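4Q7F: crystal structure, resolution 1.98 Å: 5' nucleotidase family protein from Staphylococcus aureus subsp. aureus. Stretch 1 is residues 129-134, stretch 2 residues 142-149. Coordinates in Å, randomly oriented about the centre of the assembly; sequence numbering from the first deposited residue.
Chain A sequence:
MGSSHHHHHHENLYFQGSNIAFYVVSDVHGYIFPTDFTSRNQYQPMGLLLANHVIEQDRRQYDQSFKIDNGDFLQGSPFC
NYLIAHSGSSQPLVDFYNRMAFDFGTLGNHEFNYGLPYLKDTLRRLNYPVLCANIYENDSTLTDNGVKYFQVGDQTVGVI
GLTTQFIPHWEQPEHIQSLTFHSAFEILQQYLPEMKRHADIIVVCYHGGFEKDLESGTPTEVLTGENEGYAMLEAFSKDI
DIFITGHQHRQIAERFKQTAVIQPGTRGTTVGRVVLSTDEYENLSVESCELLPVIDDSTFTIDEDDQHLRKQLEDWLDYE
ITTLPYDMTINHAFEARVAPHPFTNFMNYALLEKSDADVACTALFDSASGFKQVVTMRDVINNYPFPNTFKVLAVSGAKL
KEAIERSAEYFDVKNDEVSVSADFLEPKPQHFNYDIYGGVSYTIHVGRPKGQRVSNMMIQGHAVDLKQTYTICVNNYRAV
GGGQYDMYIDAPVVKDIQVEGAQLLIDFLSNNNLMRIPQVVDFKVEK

Stretch 1 (129-134) PVLCAN
Stretch 2 142-149: LTDNGVKY

An irregular segment and the loop leading into a strand of the same chain are held together here by a direct backbone hydrogen bond, two bridging waters and a compact set of side-chain contacts, a worked example of how such segments can pair. Together they bury 410 Å².

Residues 129-134 form no regular helix or strand, yet V130 (phi/psi -109/122), L131 (-101/122) and C132 (-145/102) are extended; A133 (-87/-12) and N134 (-115/12) then turn away from that conformation. In the partner, T143 (-81/157) is extended, D144 (-54/-44) bends the chain, N145 (-140/162) extends it again and G146 (-120/-15) interrupts it before the strand of V147, K148 and Y149, whose phi/psi values lie near -130/140. The extended run V130 to C132 crosses T143 to N145 steeply. The closest CA atoms across the pair belong to A133 and G146, 3.9 Å apart, whereas L131 CA and N145 CA lie 5.5 Å apart.

N145 O is the polar hub. It accepts a hydrogen bond from C132 N at 3.2 Å, with an N-H...O angle of 158°, and L131 CA approaches the same oxygen at 3.4 Å in a CA-H...O contact. T143, chi1 54° (p), turns its hydroxyl back within its own loop, so that OG1 donates to N145 O at 2.9 Å. The same OG1 lies 3.1 Å from C132 O and 3.6 Å from C132 CB.

Water completes what the backbones cannot reach directly. One molecule donates to V130 O at 2.8 Å and accepts from N145 N at 2.9 Å; a second donates to C132 O at 2.6 Å and accepts from T143 N at 2.9 Å. Each thus links a carbonyl of the first stretch to an amide of the second.

Carbon contacts add to this network. L131, chi1 m and chi2 t, has the largest covered area in the pair: its CD1 meets K148 CB at 3.7 Å and its CD2 meets N145 CB at 4.0 Å. K148 points toward the first stretch and is t, t, t, p along its chain, so its aliphatic base provides the surface for leucine. V130, chi1 t, places CG1 4.2 Å from T143 CG2, while V130 O lies 3.3 Å from T143 CB.

Glycine permits the closest approach of CA atoms. G146 CA sits 3.7 Å from A133 N and 3.8 Å from C132 N; an ideal CB at this position would fall 2.5 Å from A133 CB, a clash. V147, chi1 t, points away, and N134 and Y149 lie beyond reach.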

# COMPACT_ATOMS: atom_id res chain seq x y z
N PRO A 129 11.58 16.91 9.79
CA PRO A 129 12.25 16.33 8.63
C PRO A 129 11.80 14.94 8.26
O PRO A 129 11.43 14.14 9.12
CB PRO A 129 13.71 16.25 9.07
CG PRO A 129 13.65 16.15 10.54
CD PRO A 129 12.50 17.04 10.93
N VAL A 130 11.86 14.65 6.96
CA VAL A 130 11.55 13.32 6.46
C VAL A 130 12.90 12.75 6.00
O VAL A 130 13.58 13.35 5.17
CB VAL A 130 10.50 13.35 5.34
CG1 VAL A 130 10.38 11.98 4.67
CG2 VAL A 130 9.15 13.77 5.93
N LEU A 131 13.29 11.61 6.58
CA LEU A 131 14.61 11.06 6.32
C LEU A 131 14.56 9.92 5.31
O LEU A 131 13.85 8.95 5.52
CB LEU A 131 15.22 10.56 7.64
CG LEU A 131 15.39 11.63 8.73
CD1 LEU A 131 15.82 10.97 10.03
CD2 LEU A 131 16.39 12.70 8.32
N CYS A 132 15.30 10.08 4.21
CA CYS A 132 15.38 9.03 3.17
C CYS A 132 16.78 9.04 2.58
O CYS A 132 17.11 9.89 1.75
CB CYS A 132 14.36 9.27 2.07
SG CYS A 132 14.40 7.96 0.83
N ALA A 133 17.61 8.08 3.00
CA ALA A 133 18.99 8.02 2.53
C ALA A 133 19.23 7.25 1.22
O ALA A 133 20.32 7.36 0.62
CB ALA A 133 19.86 7.43 3.64
N ASN A 134 18.24 6.52 0.74
CA ASN A 134 18.47 5.70 -0.45
C ASN A 134 17.68 6.05 -1.72
O ASN A 134 17.68 5.27 -2.69
CB ASN A 134 18.29 4.23 -0.08
CG ASN A 134 16.85 3.88 0.22
OD1 ASN A 134 16.12 4.67 0.80
ND2 ASN A 134 16.44 2.68 -0.18
N LEU A 142 16.77 12.91 -2.49
CA LEU A 142 15.52 13.63 -2.75
C LEU A 142 15.21 14.50 -1.54
O LEU A 142 14.92 15.68 -1.67
CB LEU A 142 14.39 12.64 -3.02
CG LEU A 142 12.96 13.19 -3.01
CD1 LEU A 142 12.75 14.31 -4.01
CD2 LEU A 142 11.98 12.05 -3.24
N THR A 143 15.28 13.89 -0.35
CA THR A 143 15.06 14.61 0.92
C THR A 143 16.31 15.35 1.33
O THR A 143 17.42 15.01 0.90
CB THR A 143 14.64 13.67 2.08
OG1 THR A 143 15.59 12.60 2.24
CG2 THR A 143 13.28 13.08 1.82
N ASP A 144 16.14 16.39 2.15
CA ASP A 144 17.29 17.16 2.63
C ASP A 144 18.31 16.25 3.30
O ASP A 144 19.50 16.39 3.08
CB ASP A 144 16.85 18.24 3.63
CG ASP A 144 16.02 19.34 2.98
OD1 ASP A 144 16.02 19.44 1.75
OD2 ASP A 144 15.36 20.11 3.71
N ASN A 145 17.85 15.32 4.13
CA ASN A 145 18.75 14.42 4.82
C ASN A 145 18.23 13.01 4.89
O ASN A 145 17.05 12.75 4.69
CB ASN A 145 18.98 14.90 6.25
CG ASN A 145 19.89 16.11 6.32
OD1 ASN A 145 21.10 16.00 6.12
ND2 ASN A 145 19.33 17.24 6.67
N GLY A 146 19.15 12.10 5.17
CA GLY A 146 18.83 10.71 5.34
C GLY A 146 19.20 10.22 6.72
O GLY A 146 18.74 9.17 7.15
N VAL A 147 20.02 11.00 7.44
CA VAL A 147 20.45 10.63 8.77
C VAL A 147 20.30 11.83 9.74
O VAL A 147 20.47 12.97 9.34
CB VAL A 147 21.91 10.14 8.74
CG1 VAL A 147 22.42 9.85 10.15
CG2 VAL A 147 22.04 8.90 7.86
N LYS A 148 19.92 11.52 10.98
CA LYS A 148 19.73 12.50 12.06
C LYS A 148 20.44 12.00 13.32
O LYS A 148 20.36 10.82 13.66
CB LYS A 148 18.23 12.67 12.34
CG LYS A 148 17.86 13.54 13.54
CD LYS A 148 16.34 13.54 13.74
CE LYS A 148 15.92 14.18 15.05
NZ LYS A 148 16.38 15.59 15.19
N TYR A 149 21.11 12.90 14.02
CA TYR A 149 21.78 12.53 15.26
C TYR A 149 21.27 13.42 16.39
O TYR A 149 20.96 14.58 16.17
CB TYR A 149 23.30 12.73 15.12
CG TYR A 149 23.98 11.81 14.12
CD1 TYR A 149 24.27 10.49 14.46
CD2 TYR A 149 24.38 12.27 12.88
CE1 TYR A 149 24.91 9.64 13.55
CE2 TYR A 149 25.04 11.44 11.97
CZ TYR A 149 25.29 10.12 12.31
OH TYR A 149 25.94 9.29 11.43
O HOH W 1 15.31 15.54 5.49
O HOH W 2 15.82 11.06 -0.21